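PDB 4EWP: 3-oxoacyl-[acyl-carrier-protein] synthase 3, which probably catalyses the first condensation of fatty acid synthesis, joining an acetyl group from acetyl-CoA to two carbons from malonyl-ACP. Local coordinates for residues H275-N278 / M279-D283; E284-Q288 / L289-E293; R162-S165 / F166-D170. One frame throughout, in Å; residues are numbered along the deposited sequence.

Overall arrangement
Contacts 1 and 2 are the two ends of helix 279-288: contact 1 forms its N-terminal cap and contact 2 its C-terminal stop, with centres about 12 Å apart. Contact 3 belongs to the loop leading into strand 170-180. Its centre is about 13 Å from that of contact 1, and the two touch where Leu167 CD2 lies 3.3 Å from Ala277 O. Contacts 2 and 3 stay about 13 Å apart at their nearest atoms. The predicted active site lies beside contacts 1 and 3: the His275 side chain is about 3 Å from those of Cys123 and Asn306, and the Leu168 side chain about 4 Å from that of Asn306.

Contact 1: H275-N278 / M279-D283; sequences HQAN and MRIID
Asn278 caps the N terminus of helix 279-288, making this a local helix-start contact, placed where the chain leaves strand 269-274 through His275. Asn278 OD1 accepts from Ile281 N at 3.3 Å, with an N-H...O angle of 150° and the donor tilted out of the carbonyl plane; a second, weak bond comes from Arg280 N at 2.7 Å. With CG anti to the backbone N (chi1 -179°), the amide swings over the first turn and OD1 reaches these two N-H groups. The main-chain oxygen of Asn278 then starts the regular helical pattern, receiving Ile282 N at 2.9 Å in a nearly straight bond of 170°.

Apolar atoms close the same turn. Ile281 CD1 lies 3.9 Å from Asn278 CB and 4.1 Å from Ala277 CB, while Ile281 also packs against Phe244 and Val248 of helix 240-262. On the other flank, the folded Gln276 side chain brings its amide against the end of Ile282, with Gln276 OE1 3.3 Å from Ile282 CD1. Three bonds fix the rotation of that amide: OE1 accepts from Ile301 N, and NE2 donates to Pro274 O and Ala298 O.

Before the cap, Gln276 centres an inverse gamma turn, closed by a weak bond from Ala277 N to His275 O, and Ala277 N sits 3.9 Å above the centre of the His275 ring. The whole is an N-capped helix joined by a short turn to a predicted catalytic histidine, with residues 276-280 forming the predicted ACP-binding region of this thiolase-like enzyme.

Contact 2: E284-Q288 / L289-E293; sequences EFAKQ and LKLPE
Leu289 folds back on Phe285 at the C-terminal end of helix 279-288, where the chain stops in a Schellman motif. The evidence is the positive phi of Lys290 (51°) together with two bonds returning to the last turn: Leu289 N to Phe285 O at 3.1 Å, and Lys290 N to Lys287 O, also 3.1 Å. The two differ in approach. Leu289 N comes in nearly head-on to the Phe285 carbonyl, as within a helix, whereas Lys290 N stands well above the plane of the Lys287 carbonyl, a sign that the backbone is already turning off the helix path.

The Leu289 side chain can be followed outward from the backbone. Leu289 CB lies 3.9 Å from Phe285 O, the same oxygen that takes the Leu289 N-H. Leu289 CG, anti to the carbonyl carbon (chi1 -67°) and so beside the backbone N, lies 3.6 Å from Phe285 O. Leu289 CD1 then continues to the ring and meets Phe285 CE2 at 4.0 Å, with CD2 of the ring only slightly farther; the approach is oblique to the ring. The leucine and the phenylalanine thus form one apolar patch on the inner side of the helix end. It is turned to the sheet, where Leu289 rests on Phe272 and Leu332, and Phe285 sets its ring edge-to-face with that of Phe272.

Beyond the turn the chain leaves in an extended conformation toward strand 296-297, and Leu291 bends its side chain back on the helix. This leucine also packs on Phe272 and Val297. Leu291 CG lies 3.8 Å from Ala286 O, and Leu291 CD1 reaches the methyl CB of Ala286 at 4.2 Å.

Contact 3: R162-S165 / F166-D170; sequences RSIS and FLLGD
The Phe166 ring is the flat group of this turn. Arg162 O approaches its edge near the ring plane, 3.6 Å from Phe166 CE1, and Leu167 CD1 sits over one face, 3.8 Å above the plane and displaced toward the rim. Ser165 OG comes obliquely, 4.0 Å from Phe166 CD1, its hydroxyl being hydrogen-bonded to Asp161 O. Phe166 CG lies between the backbone N and the carbonyl carbon (chi1 60°), a torsion that turns the ring edge toward the Arg162 carbonyl; Trp43 and Ile44 of helix 41-48 pack against the ring as well.

Two successive backbone bonds, each spanning three residues, hold the turn: Leu167 N to Ile164 O at 2.9 Å and Leu168 N to Ser165 O at 3.2 Å. In both, the donor stands above the carbonyl plane.

Leu168 bends back on Ile164, with Leu168 CG 3.6 Å from Ile164 O and Leu168 CD1 3.9 Å from Ile164 CG1. Replacing this leucine by an alanine would probably leave Ile164 CG1 without its apolar mate and open a gap beside Leu236 and Asn306.

Such paired i+3 to i bonds characterise a short 3-10 turn. Here it leads into strand 170-180 of the thiolase-like fold, and the backbone bonds of Leu167 and Gly169 with Asn306 tie it to the predicted active site.

Contact 1: H275-N278 / M279-D283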
loop_
_atom_site.group_PDB
_atom_site.type_symbol
_atom_site.label_atom_id
_atom_site.label_comp_id
_atom_site.label_asym_id
_atom_site.label_seq_id
_atom_site.Cartn_x
_atom_site.Cartn_y
_atom_site.Cartn_z
ATOM N N HIS A 275 3.691 -12.898 14.803
ATOM C CA HIS A 275 4.275 -11.578 14.867
ATOM C C HIS A 275 4.867 -11.355 16.268
ATOM O O HIS A 275 4.221 -11.661 17.280
ATOM C CB HIS A 275 3.173 -10.580 14.583
ATOM C CG HIS A 275 3.462 -9.204 15.081
ATOM N ND1 HIS A 275 4.586 -8.502 14.710
ATOM C CD2 HIS A 275 2.768 -8.396 15.913
ATOM C CE1 HIS A 275 4.574 -7.319 15.296
ATOM N NE2 HIS A 275 3.484 -7.232 16.037
ATOM N N GLN A 276 6.091 -10.824 16.321
ATOM C CA GLN A 276 6.834 -10.650 17.569
ATOM C C GLN A 276 6.436 -9.368 18.309
ATOM O O GLN A 276 7.214 -8.412 18.395
ATOM C CB GLN A 276 8.339 -10.635 17.289
ATOM C CG GLN A 276 8.878 -11.934 16.679
ATOM C CD GLN A 276 8.731 -13.138 17.614
ATOM O OE1 GLN A 276 9.459 -13.262 18.601
ATOM N NE2 GLN A 276 7.792 -14.031 17.297
ATOM N N ALA A 277 5.222 -9.357 18.851
ATOM C CA ALA A 277 4.673 -8.149 19.448
ATOM C C ALA A 277 5.205 -7.941 20.869
ATOM O O ALA A 277 5.492 -6.813 21.293
ATOM C CB ALA A 277 3.146 -8.221 19.444
ATOM N N ASN A 278 5.354 -9.046 21.592
ATOM C CA ASN A 278 5.598 -8.992 23.016
ATOM C C ASN A 278 5.735 -10.419 23.549
ATOM O O ASN A 278 4.916 -11.283 23.236
ATOM C CB ASN A 278 4.420 -8.277 23.660
ATOM C CG ASN A 278 4.561 -8.145 25.133
ATOM O OD1 ASN A 278 4.520 -9.133 25.854
ATOM N ND2 ASN A 278 4.697 -6.913 25.607
ATOM N N MET A 279 6.779 -10.693 24.323
ATOM C CA MET A 279 6.999 -12.071 24.764
ATOM C C MET A 279 5.785 -12.598 25.519
ATOM O O MET A 279 5.394 -13.762 25.375
ATOM C CB MET A 279 8.238 -12.190 25.641
ATOM C CG MET A 279 8.631 -13.631 25.909
ATOM S SD MET A 279 9.310 -14.391 24.432
ATOM C CE MET A 279 10.994 -13.784 24.536
ATOM N N ARG A 280 5.196 -11.733 26.331
ATOM C CA ARG A 280 3.992 -12.076 27.081
ATOM C C ARG A 280 2.849 -12.469 26.133
ATOM O O ARG A 280 2.140 -13.458 26.360
ATOM C CB ARG A 280 3.606 -10.909 27.991
ATOM C CG ARG A 280 2.264 -11.061 28.674
ATOM C CD ARG A 280 2.213 -12.316 29.548
ATOM N NE ARG A 280 0.956 -12.427 30.296
ATOM C CZ ARG A 280 0.095 -13.434 30.161
ATOM N NH1 ARG A 280 0.364 -14.420 29.317
ATOM N NH2 ARG A 280 -1.027 -13.466 30.869
ATOM N N ILE A 281 2.676 -11.700 25.060
ATOM C CA ILE A 281 1.676 -12.075 24.061
ATOM C C ILE A 281 2.010 -13.430 23.410
ATOM O O ILE A 281 1.143 -14.302 23.279
ATOM C CB ILE A 281 1.502 -11.003 22.981
ATOM C CG1 ILE A 281 0.741 -9.804 23.558
ATOM C CG2 ILE A 281 0.761 -11.585 21.786
ATOM C CD1 ILE A 281 0.636 -8.617 22.620
ATOM N N ILE A 282 3.265 -13.600 22.999
ATOM C CA ILE A 282 3.699 -14.846 22.374
ATOM C C ILE A 282 3.422 -16.058 23.270
ATOM O O ILE A 282 2.832 -17.045 22.817
ATOM C CB ILE A 282 5.197 -14.817 22.017
ATOM C CG1 ILE A 282 5.504 -13.706 21.013
ATOM C CG2 ILE A 282 5.641 -16.165 21.448
ATOM C CD1 ILE A 282 6.997 -13.570 20.726
ATOM N N ASP A 283 3.855 -15.994 24.530
ATOM C CA ASP A 283 3.636 -17.107 25.460
ATOM C C ASP A 283 2.155 -17.465 25.624
ATOM O O ASP A 283 1.772 -18.624 25.491
ATOM C CB ASP A 283 4.219 -16.796 26.837
ATOM C CG ASP A 283 5.722 -16.645 26.818
ATOM O OD1 ASP A 283 6.336 -17.013 25.803
ATOM O OD2 ASP A 283 6.287 -16.166 27.823
#

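Contact 2: E284-Q288 / L289-E293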
loop_
_atom_site.group_PDB
_atom_site.type_symbol
_atom_site.label_atom_id
_atom_site.label_comp_id
_atom_site.label_asym_id
_atom_site.label_seq_id
_atom_site.Cartn_x
_atom_site.Cartn_y
_atom_site.Cartn_z
ATOM N N GLU A 284 1.330 -16.463 25.919
ATOM C CA GLU A 284 -0.079 -16.687 26.208
ATOM C C GLU A 284 -0.777 -17.241 24.968
ATOM O O GLU A 284 -1.647 -18.118 25.058
ATOM C CB GLU A 284 -0.730 -15.382 26.674
ATOM C CG GLU A 284 -2.054 -15.557 27.384
ATOM C CD GLU A 284 -1.990 -16.583 28.497
ATOM O OE1 GLU A 284 -1.213 -16.386 29.454
ATOM O OE2 GLU A 284 -2.718 -17.596 28.404
ATOM N N PHE A 285 -0.360 -16.728 23.812
ATOM C CA PHE A 285 -0.827 -17.191 22.511
ATOM C C PHE A 285 -0.515 -18.689 22.303
ATOM O O PHE A 285 -1.406 -19.499 22.033
ATOM C CB PHE A 285 -0.145 -16.337 21.438
ATOM C CG PHE A 285 -0.918 -16.207 20.166
ATOM C CD1 PHE A 285 -0.723 -15.107 19.343
ATOM C CD2 PHE A 285 -1.820 -17.183 19.778
ATOM C CE1 PHE A 285 -1.421 -14.973 18.156
ATOM C CE2 PHE A 285 -2.524 -17.063 18.589
ATOM C CZ PHE A 285 -2.325 -15.954 17.777
ATOM N N ALA A 286 0.752 -19.054 22.451
ATOM C CA ALA A 286 1.170 -20.446 22.329
ATOM C C ALA A 286 0.389 -21.357 23.268
ATOM O O ALA A 286 0.016 -22.467 22.895
ATOM C CB ALA A 286 2.681 -20.575 22.584
ATOM N N LYS A 287 0.144 -20.897 24.493
ATOM C CA LYS A 287 -0.606 -21.703 25.450
ATOM C C LYS A 287 -2.037 -21.916 24.959
ATOM O O LYS A 287 -2.609 -22.999 25.095
ATOM C CB LYS A 287 -0.615 -21.026 26.820
ATOM C CG LYS A 287 -1.544 -21.683 27.839
ATOM C CD LYS A 287 -1.464 -20.992 29.204
ATOM C CE LYS A 287 -2.567 -21.489 30.149
ATOM N NZ LYS A 287 -2.422 -20.951 31.536
ATOM N N GLN A 288 -2.617 -20.876 24.376
ATOM C CA GLN A 288 -4.021 -20.928 23.988
ATOM C C GLN A 288 -4.231 -21.925 22.821
ATOM O O GLN A 288 -5.269 -22.601 22.717
ATOM C CB GLN A 288 -4.507 -19.515 23.652
ATOM C CG GLN A 288 -6.017 -19.372 23.540
ATOM C CD GLN A 288 -6.748 -19.637 24.851
ATOM O OE1 GLN A 288 -6.158 -19.576 25.933
ATOM N NE2 GLN A 288 -8.046 -19.933 24.754
ATOM N N LEU A 289 -3.212 -22.044 21.971
ATOM C CA LEU A 289 -3.263 -22.956 20.831
ATOM C C LEU A 289 -3.012 -24.416 21.182
ATOM O O LEU A 289 -3.042 -25.278 20.303
ATOM C CB LEU A 289 -2.275 -22.525 19.757
ATOM C CG LEU A 289 -2.621 -21.199 19.091
ATOM C CD1 LEU A 289 -1.665 -20.907 17.943
ATOM C CD2 LEU A 289 -4.056 -21.243 18.607
ATOM N N LYS A 290 -2.751 -24.684 22.459
ATOM C CA LYS A 290 -2.517 -26.039 22.939
ATOM C C LYS A 290 -1.462 -26.800 22.140
ATOM O O LYS A 290 -1.659 -27.970 21.809
ATOM C CB LYS A 290 -3.824 -26.834 22.926
ATOM C CG LYS A 290 -4.873 -26.336 23.902
ATOM C CD LYS A 290 -6.148 -27.164 23.792
ATOM C CE LYS A 290 -7.189 -26.729 24.821
ATOM N NZ LYS A 290 -6.822 -27.136 26.213
ATOM N N LEU A 291 -0.335 -26.155 21.857
ATOM C CA LEU A 291 0.692 -26.759 21.011
ATOM C C LEU A 291 1.410 -27.872 21.757
ATOM O O LEU A 291 1.622 -27.769 22.963
ATOM C CB LEU A 291 1.716 -25.712 20.598
ATOM C CG LEU A 291 1.242 -24.450 19.888
ATOM C CD1 LEU A 291 2.429 -23.547 19.620
ATOM C CD2 LEU A 291 0.529 -24.791 18.596
ATOM N N PRO A 292 1.798 -28.941 21.046
ATOM C CA PRO A 292 2.664 -29.926 21.696
ATOM C C PRO A 292 4.052 -29.331 21.852
ATOM O O PRO A 292 4.365 -28.314 21.232
ATOM C CB PRO A 292 2.709 -31.091 20.697
ATOM C CG PRO A 292 1.692 -30.787 19.643
ATOM C CD PRO A 292 1.488 -29.305 19.657
ATOM N N GLU A 293 4.867 -29.986 22.668
ATOM C CA GLU A 293 6.194 -29.523 23.038
ATOM C C GLU A 293 7.113 -29.516 21.834
ATOM O O GLU A 293 8.109 -28.791 21.798
ATOM C CB GLU A 293 6.764 -30.452 24.112
ATOM C CG GLU A 293 8.233 -30.234 24.432
ATOM C CD GLU A 293 8.453 -29.727 25.848
ATOM O OE1 GLU A 293 9.271 -30.338 26.577
ATOM O OE2 GLU A 293 7.807 -28.719 26.224
#

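Contact 3: R162-S165 / F166-D170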
loop_
_atom_site.group_PDB
_atom_site.type_symbol
_atom_site.label_atom_id
_atom_site.label_comp_id
_atom_site.label_asym_id
_atom_site.label_seq_id
_atom_site.Cartn_x
_atom_site.Cartn_y
_atom_site.Cartn_z
ATOM N N ARG A 162 6.050 5.711 27.083
ATOM C CA ARG A 162 6.100 4.404 27.732
ATOM C C ARG A 162 5.056 3.390 27.247
ATOM O O ARG A 162 4.965 2.289 27.787
ATOM C CB ARG A 162 6.123 4.507 29.268
ATOM C CG ARG A 162 5.563 5.791 29.865
ATOM C CD ARG A 162 6.123 6.024 31.281
ATOM N NE ARG A 162 6.250 4.780 32.042
ATOM C CZ ARG A 162 5.312 4.300 32.855
ATOM N NH1 ARG A 162 4.176 4.968 33.016
ATOM N NH2 ARG A 162 5.507 3.156 33.507
ATOM N N SER A 163 4.297 3.725 26.210
ATOM C CA SER A 163 3.318 2.760 25.701
ATOM C C SER A 163 3.922 1.788 24.698
ATOM O O SER A 163 3.534 0.625 24.655
ATOM C CB SER A 163 2.076 3.442 25.106
ATOM O OG SER A 163 2.347 4.035 23.846
ATOM N N ILE A 164 4.881 2.243 23.898
ATOM C CA ILE A 164 5.376 1.391 22.814
ATOM C C ILE A 164 6.827 1.637 22.381
ATOM O O ILE A 164 7.486 0.727 21.881
ATOM C CB ILE A 164 4.467 1.519 21.571
ATOM C CG1 ILE A 164 4.704 0.367 20.587
ATOM C CG2 ILE A 164 4.685 2.863 20.911
ATOM C CD1 ILE A 164 3.611 0.217 19.549
ATOM N N SER A 165 7.322 2.857 22.570
ATOM C CA SER A 165 8.624 3.237 22.023
ATOM C C SER A 165 9.715 2.176 22.204
ATOM O O SER A 165 10.345 1.746 21.243
ATOM C CB SER A 165 9.094 4.562 22.632
ATOM O OG SER A 165 9.460 4.396 23.993
ATOM N N PHE A 166 9.944 1.760 23.442
ATOM C CA PHE A 166 11.082 0.895 23.738
ATOM C C PHE A 166 10.906 -0.529 23.203
ATOM O O PHE A 166 11.863 -1.309 23.208
ATOM C CB PHE A 166 11.331 0.857 25.238
ATOM C CG PHE A 166 10.170 0.329 26.012
ATOM C CD1 PHE A 166 9.163 1.183 26.439
ATOM C CD2 PHE A 166 10.063 -1.026 26.277
ATOM C CE1 PHE A 166 8.079 0.700 27.139
ATOM C CE2 PHE A 166 8.986 -1.523 26.979
ATOM C CZ PHE A 166 7.986 -0.658 27.413
ATOM N N LEU A 167 9.698 -0.870 22.740
ATOM C CA LEU A 167 9.452 -2.208 22.188
ATOM C C LEU A 167 9.947 -2.353 20.764
ATOM O O LEU A 167 10.167 -3.463 20.292
ATOM C CB LEU A 167 7.965 -2.577 22.215
ATOM C CG LEU A 167 7.390 -3.109 23.526
ATOM C CD1 LEU A 167 6.448 -2.079 24.155
ATOM C CD2 LEU A 167 6.668 -4.414 23.278
ATOM N N LEU A 168 10.120 -1.234 20.077
ATOM C CA LEU A 168 10.258 -1.281 18.625
ATOM C C LEU A 168 11.677 -1.268 18.088
ATOM O O LEU A 168 12.540 -0.518 18.549
ATOM C CB LEU A 168 9.456 -0.147 17.985
ATOM C CG LEU A 168 8.001 -0.129 18.438
ATOM C CD1 LEU A 168 7.254 0.994 17.713
ATOM C CD2 LEU A 168 7.383 -1.504 18.175
ATOM N N GLY A 169 11.893 -2.092 17.074
ATOM C CA GLY A 169 13.191 -2.200 16.438
ATOM C C GLY A 169 13.032 -2.105 14.928
ATOM O O GLY A 169 11.905 -2.016 14.411
ATOM N N ASP A 170 14.164 -2.138 14.230
ATOM C CA ASP A 170 14.211 -1.928 12.795
ATOM C C ASP A 170 14.760 -3.162 12.108
ATOM O O ASP A 170 15.554 -3.903 12.688
ATOM C CB ASP A 170 15.132 -0.743 12.471
ATOM C CG ASP A 170 14.805 0.509 13.289
ATOM O OD1 ASP A 170 13.618 0.747 13.604
ATOM O OD2 ASP A 170 15.749 1.267 13.605
#